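Local coordinates for protein FMN Adenylyltransferase (Candida glabrata, PDB 3FWK) that catalyses the transfer of the adenylyl group of ATP to FMN, the step that makes FAD, on a Rossmann-like alpha/beta fold, at residues E152-L155 and E160-A163; S135-D140 and L155-E160; V110-D115 and A148-T153; I45-T50 and W83-V88; N16-Y21 and R37-T42. One frame throughout, in Å; residues are numbered along the deposited sequence.

Interaction 1. Residues E152-L155 and E160-A163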
# COMPACT_ATOMS: atom_id res chain seq x y z
N GLU A 152 -15.05 7.28 13.92
CA GLU A 152 -15.92 7.21 15.11
C GLU A 152 -17.01 6.18 14.92
O GLU A 152 -17.30 5.38 15.83
CB GLU A 152 -16.50 8.59 15.42
CG GLU A 152 -17.47 8.57 16.59
CD GLU A 152 -16.85 8.00 17.86
OE1 GLU A 152 -15.69 8.39 18.18
OE2 GLU A 152 -17.53 7.17 18.52
N THR A 153 -17.62 6.17 13.74
CA THR A 153 -18.63 5.16 13.44
C THR A 153 -18.05 3.76 13.44
O THR A 153 -18.65 2.82 13.99
CB THR A 153 -19.32 5.49 12.10
OG1 THR A 153 -19.96 6.75 12.24
CG2 THR A 153 -20.30 4.38 11.71
N PHE A 154 -16.87 3.60 12.87
CA PHE A 154 -16.16 2.33 12.91
C PHE A 154 -15.95 1.83 14.33
O PHE A 154 -16.20 0.66 14.63
CB PHE A 154 -14.82 2.49 12.18
CG PHE A 154 -13.92 1.34 12.38
CD1 PHE A 154 -14.08 0.20 11.66
CD2 PHE A 154 -12.91 1.41 13.34
CE1 PHE A 154 -13.23 -0.91 11.86
CE2 PHE A 154 -12.07 0.32 13.57
CZ PHE A 154 -12.20 -0.81 12.83
N LEU A 155 -15.53 2.71 15.22
CA LEU A 155 -15.30 2.28 16.61
C LEU A 155 -16.61 1.88 17.33
O LEU A 155 -16.59 0.96 18.16
CB LEU A 155 -14.49 3.34 17.37
CG LEU A 155 -13.02 3.07 17.71
CD1 LEU A 155 -12.88 1.97 18.79
CD2 LEU A 155 -12.17 2.76 16.47
N GLU A 160 -14.01 -3.04 20.61
CA GLU A 160 -12.85 -3.72 21.18
C GLU A 160 -11.52 -3.18 20.60
O GLU A 160 -10.43 -3.57 21.05
CB GLU A 160 -12.94 -5.23 20.88
CG GLU A 160 -12.77 -5.65 19.40
CD GLU A 160 -14.07 -5.65 18.55
OE1 GLU A 160 -15.02 -4.88 18.83
OE2 GLU A 160 -14.10 -6.41 17.55
N THR A 161 -11.61 -2.36 19.55
CA THR A 161 -10.43 -1.90 18.82
C THR A 161 -9.61 -1.03 19.73
O THR A 161 -10.14 -0.06 20.29
CB THR A 161 -10.84 -1.11 17.57
OG1 THR A 161 -11.72 -1.88 16.76
CG2 THR A 161 -9.59 -0.73 16.74
N LYS A 162 -8.31 -1.32 19.83
CA LYS A 162 -7.40 -0.50 20.63
C LYS A 162 -6.39 0.23 19.76
O LYS A 162 -5.81 1.24 20.22
CB LYS A 162 -6.65 -1.36 21.65
CG LYS A 162 -7.53 -2.09 22.66
CD LYS A 162 -8.46 -1.14 23.42
CE LYS A 162 -9.44 -1.92 24.33
NZ LYS A 162 -9.91 -1.07 25.45
N ALA A 163 -6.12 -0.27 18.56
CA ALA A 163 -5.03 0.26 17.75
C ALA A 163 -5.36 0.01 16.29
O ALA A 163 -6.04 -0.97 15.95
CB ALA A 163 -3.71 -0.41 18.13
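Phe-154 and Leu-155, on the last turns of helix 147-157, meet Thr-161, which stands in the loop leading to strand 163-165; these three residues make every close approach, the backbone O of Thr-161 included. Phe-154 comes first along the helix. With CG anti to the backbone N (chi1 169°), its ring leaves the helix so that its far rim reaches the threonine, CE2 of Phe-154 lying 3.9 Å from OG1 of Thr-161. The two side chains cross at about a right angle, and the methyl CG2 of Thr-161 lies a little farther from the same ring carbon, at 4.2 Å. No hydrogen bond joins the segments: the hydroxyl of Thr-161, oblique to the ring rim, is bonded instead to the backbone O of Phe-158, within the turn that ends the helix. Leu-155 follows. Its branch CD1 does the touching, 3.7 Å from O of Thr-161 and 3.9 Å from CB of Thr-161, so one methyl fits against both backbone and side chain of the loop residue. Lys-162, next in the loop, belongs to the glucose pocket seen in this crystal, while its backbone pairs with Glu-60 and Tyr-192. Leu-155 also rests on Pro-189 and Phe-191, and Ala-163 opens strand 163-165 beside strand 192-194, so the contact ties the end of helix 147-157 to the sheet it precedes.

Interaction 2. Residues S135-D140 and L155-E160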
# COMPACT_ATOMS: atom_id res chain seq x y z
N SER A 135 -11.12 -9.27 6.39
CA SER A 135 -12.51 -9.01 6.80
C SER A 135 -12.71 -7.52 6.69
O SER A 135 -12.29 -6.75 7.57
CB SER A 135 -12.84 -9.45 8.20
OG SER A 135 -14.21 -9.12 8.37
N LEU A 136 -13.27 -7.11 5.56
CA LEU A 136 -13.31 -5.72 5.18
C LEU A 136 -14.55 -5.03 5.73
O LEU A 136 -15.67 -5.48 5.54
CB LEU A 136 -13.32 -5.68 3.67
CG LEU A 136 -13.45 -4.36 2.99
CD1 LEU A 136 -12.23 -3.57 3.36
CD2 LEU A 136 -13.61 -4.52 1.46
N TYR A 137 -14.32 -3.91 6.40
CA TYR A 137 -15.34 -2.90 6.72
C TYR A 137 -15.05 -1.67 5.87
O TYR A 137 -13.91 -1.20 5.83
CB TYR A 137 -15.28 -2.53 8.18
CG TYR A 137 -16.18 -1.35 8.57
CD1 TYR A 137 -17.46 -1.56 9.10
CD2 TYR A 137 -15.75 -0.03 8.41
CE1 TYR A 137 -18.24 -0.48 9.49
CE2 TYR A 137 -16.54 1.04 8.79
CZ TYR A 137 -17.80 0.81 9.31
OH TYR A 137 -18.58 1.87 9.71
N GLU A 138 -16.07 -1.13 5.23
CA GLU A 138 -15.94 0.11 4.45
C GLU A 138 -16.86 1.16 5.06
O GLU A 138 -18.03 0.87 5.35
CB GLU A 138 -16.34 -0.09 2.95
CG GLU A 138 -15.46 -1.11 2.23
CD GLU A 138 -15.63 -1.06 0.73
OE1 GLU A 138 -16.65 -0.54 0.27
OE2 GLU A 138 -14.72 -1.54 -0.01
N SER A 139 -16.36 2.38 5.24
CA SER A 139 -17.23 3.49 5.57
C SER A 139 -18.16 3.77 4.40
O SER A 139 -17.96 3.29 3.27
CB SER A 139 -16.41 4.72 5.95
OG SER A 139 -15.78 5.26 4.80
N ASP A 140 -19.16 4.60 4.64
CA ASP A 140 -20.18 4.80 3.62
C ASP A 140 -19.79 5.91 2.68
O ASP A 140 -19.79 7.07 3.07
CB ASP A 140 -21.49 5.16 4.30
CG ASP A 140 -22.62 5.30 3.33
OD1 ASP A 140 -22.51 5.23 2.08
OD2 ASP A 140 -23.74 5.48 3.88
N LEU A 155 -15.53 2.71 15.22
CA LEU A 155 -15.30 2.28 16.61
C LEU A 155 -16.61 1.88 17.33
O LEU A 155 -16.59 0.96 18.16
CB LEU A 155 -14.49 3.34 17.37
CG LEU A 155 -13.02 3.07 17.71
CD1 LEU A 155 -12.88 1.97 18.79
CD2 LEU A 155 -12.17 2.76 16.47
N GLN A 156 -17.75 2.48 16.95
CA GLN A 156 -19.06 2.03 17.49
C GLN A 156 -19.38 0.60 17.05
O GLN A 156 -19.98 -0.16 17.81
CB GLN A 156 -20.19 2.96 17.02
CG GLN A 156 -20.14 4.36 17.60
CD GLN A 156 -21.13 5.34 16.90
OE1 GLN A 156 -21.73 5.03 15.86
NE2 GLN A 156 -21.27 6.54 17.48
N VAL A 157 -18.99 0.23 15.84
CA VAL A 157 -19.19 -1.12 15.34
C VAL A 157 -18.21 -2.08 15.98
O VAL A 157 -18.57 -3.20 16.33
CB VAL A 157 -19.13 -1.16 13.80
CG1 VAL A 157 -19.35 -2.57 13.25
CG2 VAL A 157 -20.17 -0.18 13.21
N PHE A 158 -16.96 -1.62 16.20
CA PHE A 158 -15.90 -2.49 16.72
C PHE A 158 -15.29 -1.89 17.97
O PHE A 158 -14.12 -1.44 17.97
CB PHE A 158 -14.81 -2.71 15.66
CG PHE A 158 -15.33 -3.34 14.38
CD1 PHE A 158 -15.45 -4.72 14.28
CD2 PHE A 158 -15.63 -2.56 13.27
CE1 PHE A 158 -15.90 -5.30 13.09
CE2 PHE A 158 -16.08 -3.14 12.09
CZ PHE A 158 -16.19 -4.50 12.00
N PRO A 159 -16.04 -1.87 19.08
CA PRO A 159 -15.56 -1.17 20.27
C PRO A 159 -14.38 -1.83 20.98
O PRO A 159 -13.81 -1.19 21.86
CB PRO A 159 -16.82 -1.15 21.17
CG PRO A 159 -17.60 -2.33 20.75
CD PRO A 159 -17.40 -2.43 19.26
N GLU A 160 -14.01 -3.04 20.61
CA GLU A 160 -12.85 -3.72 21.18
C GLU A 160 -11.52 -3.18 20.60
O GLU A 160 -10.43 -3.57 21.05
CB GLU A 160 -12.94 -5.23 20.88
CG GLU A 160 -12.77 -5.65 19.40
CD GLU A 160 -14.07 -5.65 18.55
OE1 GLU A 160 -15.02 -4.88 18.83
OE2 GLU A 160 -14.10 -6.41 17.55
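Aromatic contact dominates where Tyr-137 of strand 134-138 meets Phe-158, the residue at which the chain leaves helix 147-157. The two rings form an offset edge-to-face pair: the edge of Phe-158 is directed at the face of Tyr-137, the planes stand at 85°, and the centroids are 5.7 Å apart. A single corner of the phenylalanine does the touching. Its CE2 lies 3.7 Å from CD1 of Tyr-137 and 4.0 Å from both CG and CB of Tyr-137, so it meets the tyrosine obliquely, near the start of the side chain and well away from the hydroxyl. With chi1 at 173°, the tyrosine ring extends from the strand toward the helix.

Aliphatic contact is lighter. CG2 of Val-157 approaches the tyrosine obliquely, 4.2 Å from CE1 of Tyr-137. The other methyl of the valine, CG1, lies over one face of the Phe-158 ring near its rim, so the last helical residue and the one after it pack on each other as well as on the strand. Polar contact is absent between the segments.

Around this pair, the ring of Phe-154 meets both Tyr-137 and Phe-158, making an aromatic trio between sheet and helix. Strand 134-138 is an outermost strand, bonded to strand 107-111. Helix 147-157 follows it and runs back across the parallel part of the sheet to strand 163-165, which is parallel to 134-138 with 107-111 and 61-64 lying between them: the beta-alpha-beta crossover of Rossmann-like folds.

Interaction 3. Residues V110-D115 and A148-T153; sequences VFIDHD and AEAFET
Ile-112, just past the end of strand 107-111, is the bump of this contact, and it fits into the angle between Ala-150 and Phe-151 on helix 147-157. Its terminal methyl CD1 rides over one face of the phenylalanine ring as a CH-pi contact, 3.9 Å from the centroid of the Phe-151 ring and 17° off the normal. The same side chain presses closer with its middle: CG1 of Ile-112 is 3.5 Å from CE2 of Phe-151, near the ring rim. CG1 lies anti to the carbonyl carbon (chi1 -56°) and chi2 folds CD1 back, which sets the ethyl arm along the ring while leaving CG2 for the helix.

The other wall of the hollow is low. CB of Ala-150 lies 4.0 Å from CD1 of Ile-112 and 4.1 Å from CG2 of Ile-112, and the small methyl lets the isoleucine settle against the helix surface. Two residues back, Val-110 meets the ring at its other epsilon carbon: its CG1 is 3.9 Å from CE1 of Phe-151, an oblique approach, with CG2 close behind. Valine and isoleucine both come from the same side of the ring plane and form a shallow seat for the ring, whose end swings toward 110-112 (chi1 -91°).

All four residues are buried. Trp-188 stacks on Phe-151, and Ser-64 of strand 61-64 touches both Phe-151 and Val-110. Val-110 of the strand and Ile-112 just beyond it face the helix while Phe-111 turns to helix 119-131: helices on both sides of a largely parallel sheet, the three-layer alpha/beta sandwich of a Rossmann-like fold.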
# COMPACT_ATOMS: atom_id res chain seq x y z
N VAL A 110 -10.15 -1.97 7.67
CA VAL A 110 -11.05 -0.85 7.49
C VAL A 110 -10.60 -0.02 6.31
O VAL A 110 -9.40 0.31 6.20
CB VAL A 110 -11.18 0.01 8.79
CG1 VAL A 110 -9.81 0.36 9.41
CG2 VAL A 110 -12.02 1.25 8.58
N PHE A 111 -11.55 0.33 5.44
CA PHE A 111 -11.32 1.22 4.31
C PHE A 111 -12.28 2.40 4.47
O PHE A 111 -13.48 2.23 4.50
CB PHE A 111 -11.56 0.47 3.00
CG PHE A 111 -11.59 1.34 1.77
CD1 PHE A 111 -10.65 2.36 1.56
CD2 PHE A 111 -12.62 1.18 0.84
CE1 PHE A 111 -10.72 3.18 0.43
CE2 PHE A 111 -12.70 1.98 -0.28
CZ PHE A 111 -11.75 2.96 -0.50
N ILE A 112 -11.72 3.62 4.47
CA ILE A 112 -12.52 4.82 4.45
C ILE A 112 -12.79 5.17 2.99
O ILE A 112 -11.90 5.61 2.26
CB ILE A 112 -11.78 5.98 5.18
CG1 ILE A 112 -11.40 5.58 6.63
CG2 ILE A 112 -12.66 7.22 5.19
CD1 ILE A 112 -12.51 5.01 7.48
N ASP A 113 -14.00 4.88 2.55
CA ASP A 113 -14.39 5.03 1.15
C ASP A 113 -14.85 6.44 0.88
O ASP A 113 -15.28 7.14 1.78
CB ASP A 113 -15.50 3.99 0.86
CG ASP A 113 -15.73 3.71 -0.62
OD1 ASP A 113 -14.95 4.20 -1.46
OD2 ASP A 113 -16.69 2.96 -0.92
N HIS A 114 -14.75 6.87 -0.38
CA HIS A 114 -15.18 8.22 -0.77
C HIS A 114 -15.89 8.13 -2.10
O HIS A 114 -15.61 7.23 -2.91
CB HIS A 114 -13.97 9.16 -0.93
CG HIS A 114 -13.13 9.28 0.30
ND1 HIS A 114 -12.08 8.43 0.58
CD2 HIS A 114 -13.23 10.12 1.35
CE1 HIS A 114 -11.55 8.76 1.75
NE2 HIS A 114 -12.23 9.78 2.24
N ASP A 115 -16.74 9.12 -2.36
CA ASP A 115 -17.54 9.06 -3.56
C ASP A 115 -16.74 9.37 -4.83
O ASP A 115 -17.24 9.15 -5.90
CB ASP A 115 -18.78 9.93 -3.43
CG ASP A 115 -18.47 11.37 -3.38
OD1 ASP A 115 -17.46 11.95 -3.74
OD2 ASP A 115 -19.42 12.07 -2.93
N ALA A 148 -12.23 11.49 10.58
CA ALA A 148 -12.41 11.30 12.02
C ALA A 148 -13.80 10.77 12.30
O ALA A 148 -14.00 9.84 13.08
CB ALA A 148 -12.16 12.62 12.77
N GLU A 149 -14.79 11.37 11.63
CA GLU A 149 -16.19 10.95 11.82
C GLU A 149 -16.42 9.51 11.35
O GLU A 149 -17.10 8.72 12.00
CB GLU A 149 -17.15 11.92 11.10
CG GLU A 149 -17.25 13.30 11.81
CD GLU A 149 -17.92 14.36 10.98
OE1 GLU A 149 -17.98 14.31 9.73
OE2 GLU A 149 -18.40 15.34 11.60
N ALA A 150 -15.84 9.15 10.20
CA ALA A 150 -15.98 7.79 9.70
C ALA A 150 -15.36 6.79 10.68
O ALA A 150 -15.89 5.69 10.90
CB ALA A 150 -15.33 7.66 8.31
N PHE A 151 -14.23 7.15 11.29
CA PHE A 151 -13.57 6.27 12.25
C PHE A 151 -14.35 6.21 13.56
O PHE A 151 -14.34 5.19 14.23
CB PHE A 151 -12.10 6.67 12.47
CG PHE A 151 -11.16 5.98 11.55
CD1 PHE A 151 -10.87 4.63 11.70
CD2 PHE A 151 -10.53 6.68 10.54
CE1 PHE A 151 -9.94 3.99 10.84
CE2 PHE A 151 -9.63 6.05 9.67
CZ PHE A 151 -9.34 4.72 9.82
N GLU A 152 -15.05 7.28 13.92
CA GLU A 152 -15.92 7.21 15.11
C GLU A 152 -17.01 6.18 14.92
O GLU A 152 -17.30 5.38 15.83
CB GLU A 152 -16.50 8.59 15.42
CG GLU A 152 -17.47 8.57 16.59
CD GLU A 152 -16.85 8.00 17.86
OE1 GLU A 152 -15.69 8.39 18.18
OE2 GLU A 152 -17.53 7.17 18.52
N THR A 153 -17.62 6.17 13.74
CA THR A 153 -18.63 5.16 13.44
C THR A 153 -18.05 3.76 13.44
O THR A 153 -18.65 2.82 13.99
CB THR A 153 -19.32 5.49 12.10
OG1 THR A 153 -19.96 6.75 12.24
CG2 THR A 153 -20.30 4.38 11.71

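Interaction 4. Residues I45-T50 and W83-V88; sequences ILINET and WEYYIV
Ile-47 and Tyr-85 bring the two helices together, their CA atoms 6.4 Å apart, with helix 31-50 passing through a wider pi-type turn at 45-50 and helix 69-86 running into its final turn. Ile-47 carries one side of the contact and splits between two partners. Its CD1 is set against the carboxylate group of Glu-84, 3.5 Å from CD of Glu-84 and nearly as near to both of its oxygens, so the methyl packs on the acid group itself. The aliphatic part of the acid also takes part, CG of Glu-84 being 3.9 Å from CD1 of Ile-47. Glu-84 has CG anti to the backbone N (chi1 -179°) and is extended beyond it, crossing the isoleucine at about a right angle.

The other branch, CG2 of Ile-47, lies 4.1 Å from CD1 of Tyr-85, the two side chains sliding past each other in opposite directions. The tyrosine ring also nears the backbone: CE1 of Tyr-85 is 3.9 Å from O of Ile-47, met obliquely. Within the pi-type turn, OG1 of Thr-50 donates to O of Ile-45 over 2.9 Å from above the carbonyl plane, 47° out of it.

Tyr-85 is edge-to-face with Phe-51, and Ile-47 also touches Cys-81, one turn earlier on helix 69-86. OE1 of Glu-84 forms a salt bridge with NZ of Lys-43. Between the segments themselves no hydrogen bond forms: a methyl packs on an acid whose charge is probably balanced by that lysine and may shield part of it from solvent, and the join of the helix ends rests on van der Waals contact.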
# COMPACT_ATOMS: atom_id res chain seq x y z
N ILE A 45 9.42 -2.72 14.62
CA ILE A 45 8.28 -1.98 15.15
C ILE A 45 7.13 -2.97 15.41
O ILE A 45 6.50 -2.91 16.47
CB ILE A 45 7.87 -0.86 14.18
CG1 ILE A 45 8.95 0.25 14.18
CG2 ILE A 45 6.50 -0.29 14.54
CD1 ILE A 45 8.84 1.20 12.99
N LEU A 46 6.84 -3.86 14.45
CA LEU A 46 5.71 -4.75 14.63
C LEU A 46 5.98 -5.85 15.65
O LEU A 46 5.20 -6.08 16.59
CB LEU A 46 5.28 -5.32 13.29
CG LEU A 46 4.59 -4.31 12.37
CD1 LEU A 46 4.40 -4.87 10.98
CD2 LEU A 46 3.28 -3.80 12.96
N ILE A 47 7.09 -6.58 15.46
CA ILE A 47 7.35 -7.75 16.29
C ILE A 47 7.76 -7.36 17.71
O ILE A 47 7.36 -8.02 18.67
CB ILE A 47 8.43 -8.62 15.62
CG1 ILE A 47 7.88 -9.18 14.30
CG2 ILE A 47 8.92 -9.74 16.55
CD1 ILE A 47 8.89 -9.87 13.39
N ASN A 48 8.56 -6.32 17.85
CA ASN A 48 9.07 -5.93 19.16
C ASN A 48 8.22 -4.91 19.87
O ASN A 48 8.11 -4.96 21.08
CB ASN A 48 10.52 -5.42 19.07
CG ASN A 48 11.47 -6.46 18.50
OD1 ASN A 48 11.33 -7.64 18.78
ND2 ASN A 48 12.44 -6.02 17.71
N GLU A 49 7.66 -3.94 19.13
CA GLU A 49 6.96 -2.85 19.79
C GLU A 49 5.44 -2.97 19.76
O GLU A 49 4.76 -2.31 20.54
CB GLU A 49 7.35 -1.50 19.19
CG GLU A 49 8.83 -1.15 19.24
CD GLU A 49 9.07 0.26 18.72
OE1 GLU A 49 8.46 1.23 19.28
OE2 GLU A 49 9.81 0.41 17.75
N THR A 50 4.89 -3.76 18.85
CA THR A 50 3.44 -3.71 18.62
C THR A 50 2.77 -4.96 19.16
O THR A 50 1.97 -4.86 20.10
CB THR A 50 3.11 -3.50 17.14
OG1 THR A 50 3.72 -2.28 16.69
CG2 THR A 50 1.59 -3.46 16.90
N TRP A 83 3.03 -14.06 10.62
CA TRP A 83 3.60 -15.40 10.48
C TRP A 83 4.85 -15.55 11.33
O TRP A 83 5.00 -16.53 12.07
CB TRP A 83 3.89 -15.70 9.01
CG TRP A 83 4.34 -17.10 8.79
CD1 TRP A 83 5.64 -17.57 8.72
CD2 TRP A 83 3.50 -18.25 8.67
NE1 TRP A 83 5.64 -18.95 8.55
CE2 TRP A 83 4.34 -19.38 8.49
CE3 TRP A 83 2.11 -18.43 8.64
CZ2 TRP A 83 3.83 -20.67 8.35
CZ3 TRP A 83 1.61 -19.71 8.49
CH2 TRP A 83 2.46 -20.80 8.33
N GLU A 84 5.75 -14.59 11.24
CA GLU A 84 7.00 -14.68 11.99
C GLU A 84 6.75 -14.73 13.49
O GLU A 84 7.32 -15.56 14.22
CB GLU A 84 7.92 -13.53 11.60
CG GLU A 84 9.28 -13.57 12.33
CD GLU A 84 10.33 -12.66 11.74
OE1 GLU A 84 10.15 -12.03 10.69
OE2 GLU A 84 11.43 -12.54 12.38
N TYR A 85 5.82 -13.91 13.97
CA TYR A 85 5.56 -13.80 15.40
C TYR A 85 4.94 -15.07 15.93
O TYR A 85 5.35 -15.57 16.98
CB TYR A 85 4.66 -12.60 15.68
CG TYR A 85 4.46 -12.27 17.14
CD1 TYR A 85 5.46 -11.62 17.86
CD2 TYR A 85 3.25 -12.54 17.78
CE1 TYR A 85 5.27 -11.28 19.20
CE2 TYR A 85 3.06 -12.20 19.11
CZ TYR A 85 4.09 -11.57 19.81
OH TYR A 85 3.93 -11.20 21.14
N TYR A 86 3.97 -15.61 15.21
CA TYR A 86 3.20 -16.76 15.69
C TYR A 86 3.74 -18.12 15.33
O TYR A 86 3.51 -19.09 16.10
CB TYR A 86 1.73 -16.65 15.30
CG TYR A 86 1.03 -15.55 16.04
CD1 TYR A 86 0.85 -15.63 17.42
CD2 TYR A 86 0.62 -14.38 15.38
CE1 TYR A 86 0.25 -14.60 18.12
CE2 TYR A 86 0.00 -13.36 16.07
CZ TYR A 86 -0.17 -13.47 17.44
OH TYR A 86 -0.77 -12.47 18.13
N ILE A 87 4.44 -18.22 14.22
CA ILE A 87 4.98 -19.50 13.74
C ILE A 87 6.48 -19.61 13.89
O ILE A 87 7.00 -20.62 14.39
CB ILE A 87 4.61 -19.74 12.26
CG1 ILE A 87 3.08 -19.66 12.08
CG2 ILE A 87 5.19 -21.07 11.74
CD1 ILE A 87 2.26 -20.70 12.90
N VAL A 88 7.21 -18.59 13.44
CA VAL A 88 8.66 -18.70 13.34
C VAL A 88 9.36 -18.49 14.67
O VAL A 88 10.12 -19.36 15.12
CB VAL A 88 9.24 -17.76 12.27
CG1 VAL A 88 10.77 -17.79 12.29
CG2 VAL A 88 8.74 -18.15 10.89

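Interaction 5. Residues N16-Y21 and R37-T42; sequences NLTSSY and RAINTT
Ile-39, on helix 31-50, reaches across to helix 7-23 with two different methyls and meets Thr-18 and Tyr-21, one helical turn apart. CD1 of Ile-39 is the nearer, 3.5 Å from CD2 of Tyr-21 and 4.0 Å from CE2 of Tyr-21, so the end of the isoleucine arrives obliquely along one side of the tyrosine ring. CG2 of Ile-39 instead faces a methyl of its own kind, 3.8 Å from CG2 of Thr-18, where the two side chains slide past each other in opposite directions.

Torsions divide the work. In Ile-39, CG2 is anti to the backbone N while CG1 lies beside it (chi1 -66°), and chi2 then extends CD1 toward the tyrosine. In Thr-18 the methyl likewise faces the partner helix, leaving the hydroxyl OG1 to bond to O of Cys-14 one turn back on its own helix. The contact between the segments is therefore wholly apolar, although two of its three residues carry hydroxyls.

The next shell gives the tyrosine further partners. Its OH is hydrogen-bonded to OG of Ser-207, and its ring is edge-to-face with Tyr-211 and Phe-208, so helix 202-212 contacts both the ring and its hydroxyl. The backbone O of Tyr-21 takes a bond from NE2 of Gln-36, a further tie to helix 31-50. Phe-208 also touches Thr-18 and Ile-39, and Trp-200 lies against Ile-39. Leu-77 and Ser-80 of helix 69-86 reach Thr-18. Helices 7-23 and 31-50 thus pack through a buried contact that helices 202-212 and 69-86 both touch.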
# COMPACT_ATOMS: atom_id res chain seq x y z
N ASN A 16 7.64 -15.54 3.34
CA ASN A 16 8.62 -16.08 2.42
C ASN A 16 9.13 -15.06 1.42
O ASN A 16 10.33 -14.99 1.18
CB ASN A 16 8.02 -17.29 1.72
CG ASN A 16 7.86 -18.49 2.65
OD1 ASN A 16 8.52 -18.64 3.66
ND2 ASN A 16 6.94 -19.40 2.25
N LEU A 17 8.26 -14.23 0.84
CA LEU A 17 8.75 -13.26 -0.12
C LEU A 17 9.57 -12.16 0.58
O LEU A 17 10.54 -11.66 0.01
CB LEU A 17 7.65 -12.72 -1.05
CG LEU A 17 6.59 -11.82 -0.43
CD1 LEU A 17 7.09 -10.35 -0.46
CD2 LEU A 17 5.28 -11.92 -1.21
N THR A 18 9.19 -11.80 1.80
CA THR A 18 9.93 -10.78 2.56
C THR A 18 11.33 -11.32 2.93
O THR A 18 12.34 -10.63 2.76
CB THR A 18 9.13 -10.33 3.78
OG1 THR A 18 7.86 -9.78 3.34
CG2 THR A 18 9.88 -9.26 4.56
N SER A 19 11.37 -12.55 3.40
CA SER A 19 12.64 -13.19 3.70
C SER A 19 13.52 -13.30 2.46
O SER A 19 14.74 -13.10 2.52
CB SER A 19 12.35 -14.58 4.27
OG SER A 19 11.76 -14.53 5.54
N SER A 20 12.91 -13.63 1.33
CA SER A 20 13.63 -13.73 0.07
C SER A 20 14.19 -12.37 -0.31
O SER A 20 15.37 -12.24 -0.73
CB SER A 20 12.73 -14.32 -1.02
OG SER A 20 13.42 -14.41 -2.25
N TYR A 21 13.40 -11.31 -0.15
CA TYR A 21 13.92 -9.98 -0.46
C TYR A 21 15.13 -9.63 0.43
O TYR A 21 16.15 -9.08 -0.05
CB TYR A 21 12.80 -8.91 -0.23
CG TYR A 21 13.20 -7.55 -0.78
CD1 TYR A 21 12.80 -7.13 -2.05
CD2 TYR A 21 14.02 -6.69 -0.03
CE1 TYR A 21 13.20 -5.90 -2.57
CE2 TYR A 21 14.45 -5.49 -0.54
CZ TYR A 21 14.06 -5.09 -1.80
OH TYR A 21 14.52 -3.90 -2.26
N ARG A 37 17.05 -2.44 4.84
CA ARG A 37 17.10 -1.74 6.10
C ARG A 37 15.71 -1.25 6.55
O ARG A 37 15.36 -1.36 7.74
CB ARG A 37 18.10 -0.58 6.03
CG ARG A 37 19.55 -1.08 5.80
CD ARG A 37 20.58 0.09 5.95
NE ARG A 37 20.40 1.24 5.06
CZ ARG A 37 20.93 1.36 3.85
NH1 ARG A 37 21.57 0.33 3.29
NH2 ARG A 37 20.79 2.49 3.17
N ALA A 38 14.93 -0.75 5.60
CA ALA A 38 13.58 -0.26 5.93
C ALA A 38 12.69 -1.42 6.38
O ALA A 38 11.90 -1.26 7.33
CB ALA A 38 12.99 0.42 4.71
N ILE A 39 12.83 -2.58 5.74
CA ILE A 39 12.09 -3.78 6.17
C ILE A 39 12.44 -4.17 7.58
O ILE A 39 11.57 -4.47 8.42
CB ILE A 39 12.32 -4.96 5.20
CG1 ILE A 39 11.70 -4.66 3.83
CG2 ILE A 39 11.83 -6.27 5.80
CD1 ILE A 39 12.19 -5.59 2.70
N ASN A 40 13.74 -4.18 7.89
CA ASN A 40 14.15 -4.54 9.24
C ASN A 40 13.60 -3.59 10.30
O ASN A 40 13.18 -4.04 11.36
CB ASN A 40 15.68 -4.64 9.31
CG ASN A 40 16.20 -5.86 8.57
OD1 ASN A 40 15.51 -6.87 8.49
ND2 ASN A 40 17.40 -5.75 8.04
N THR A 41 13.57 -2.29 10.00
CA THR A 41 12.97 -1.36 10.95
C THR A 41 11.47 -1.62 11.12
O THR A 41 10.97 -1.65 12.26
CB THR A 41 13.20 0.08 10.51
OG1 THR A 41 14.60 0.31 10.54
CG2 THR A 41 12.52 1.10 11.43
N THR A 42 10.76 -1.84 10.00
CA THR A 42 9.32 -2.14 10.10
C THR A 42 9.06 -3.41 10.93
O THR A 42 8.16 -3.46 11.75
CB THR A 42 8.73 -2.24 8.69
OG1 THR A 42 8.82 -0.97 8.06
CG2 THR A 42 7.28 -2.76 8.72

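Interactions 1, 2 and 3 share helix 147-157 and touch one another, joining it to the following loop, to edge strand 134-138 and to strand 107-111. Interactions 1 and 3 are buried, whereas interaction 2 lies at the surface; aromatic rings serve in all three, and Phe-154 bridges interaction 1 to both others. Interactions 4 and 5 share helix 31-50 and join it to helices 69-86 and 7-23. Interaction 5 is buried and apolar, while interaction 4, at the surface, sets a methyl against a carboxylate. Interactions 3 and 5 lie on opposite sides of the chain's centre, their centres about 30 Å apart. No hydrogen bond crosses any of the five segment pairs.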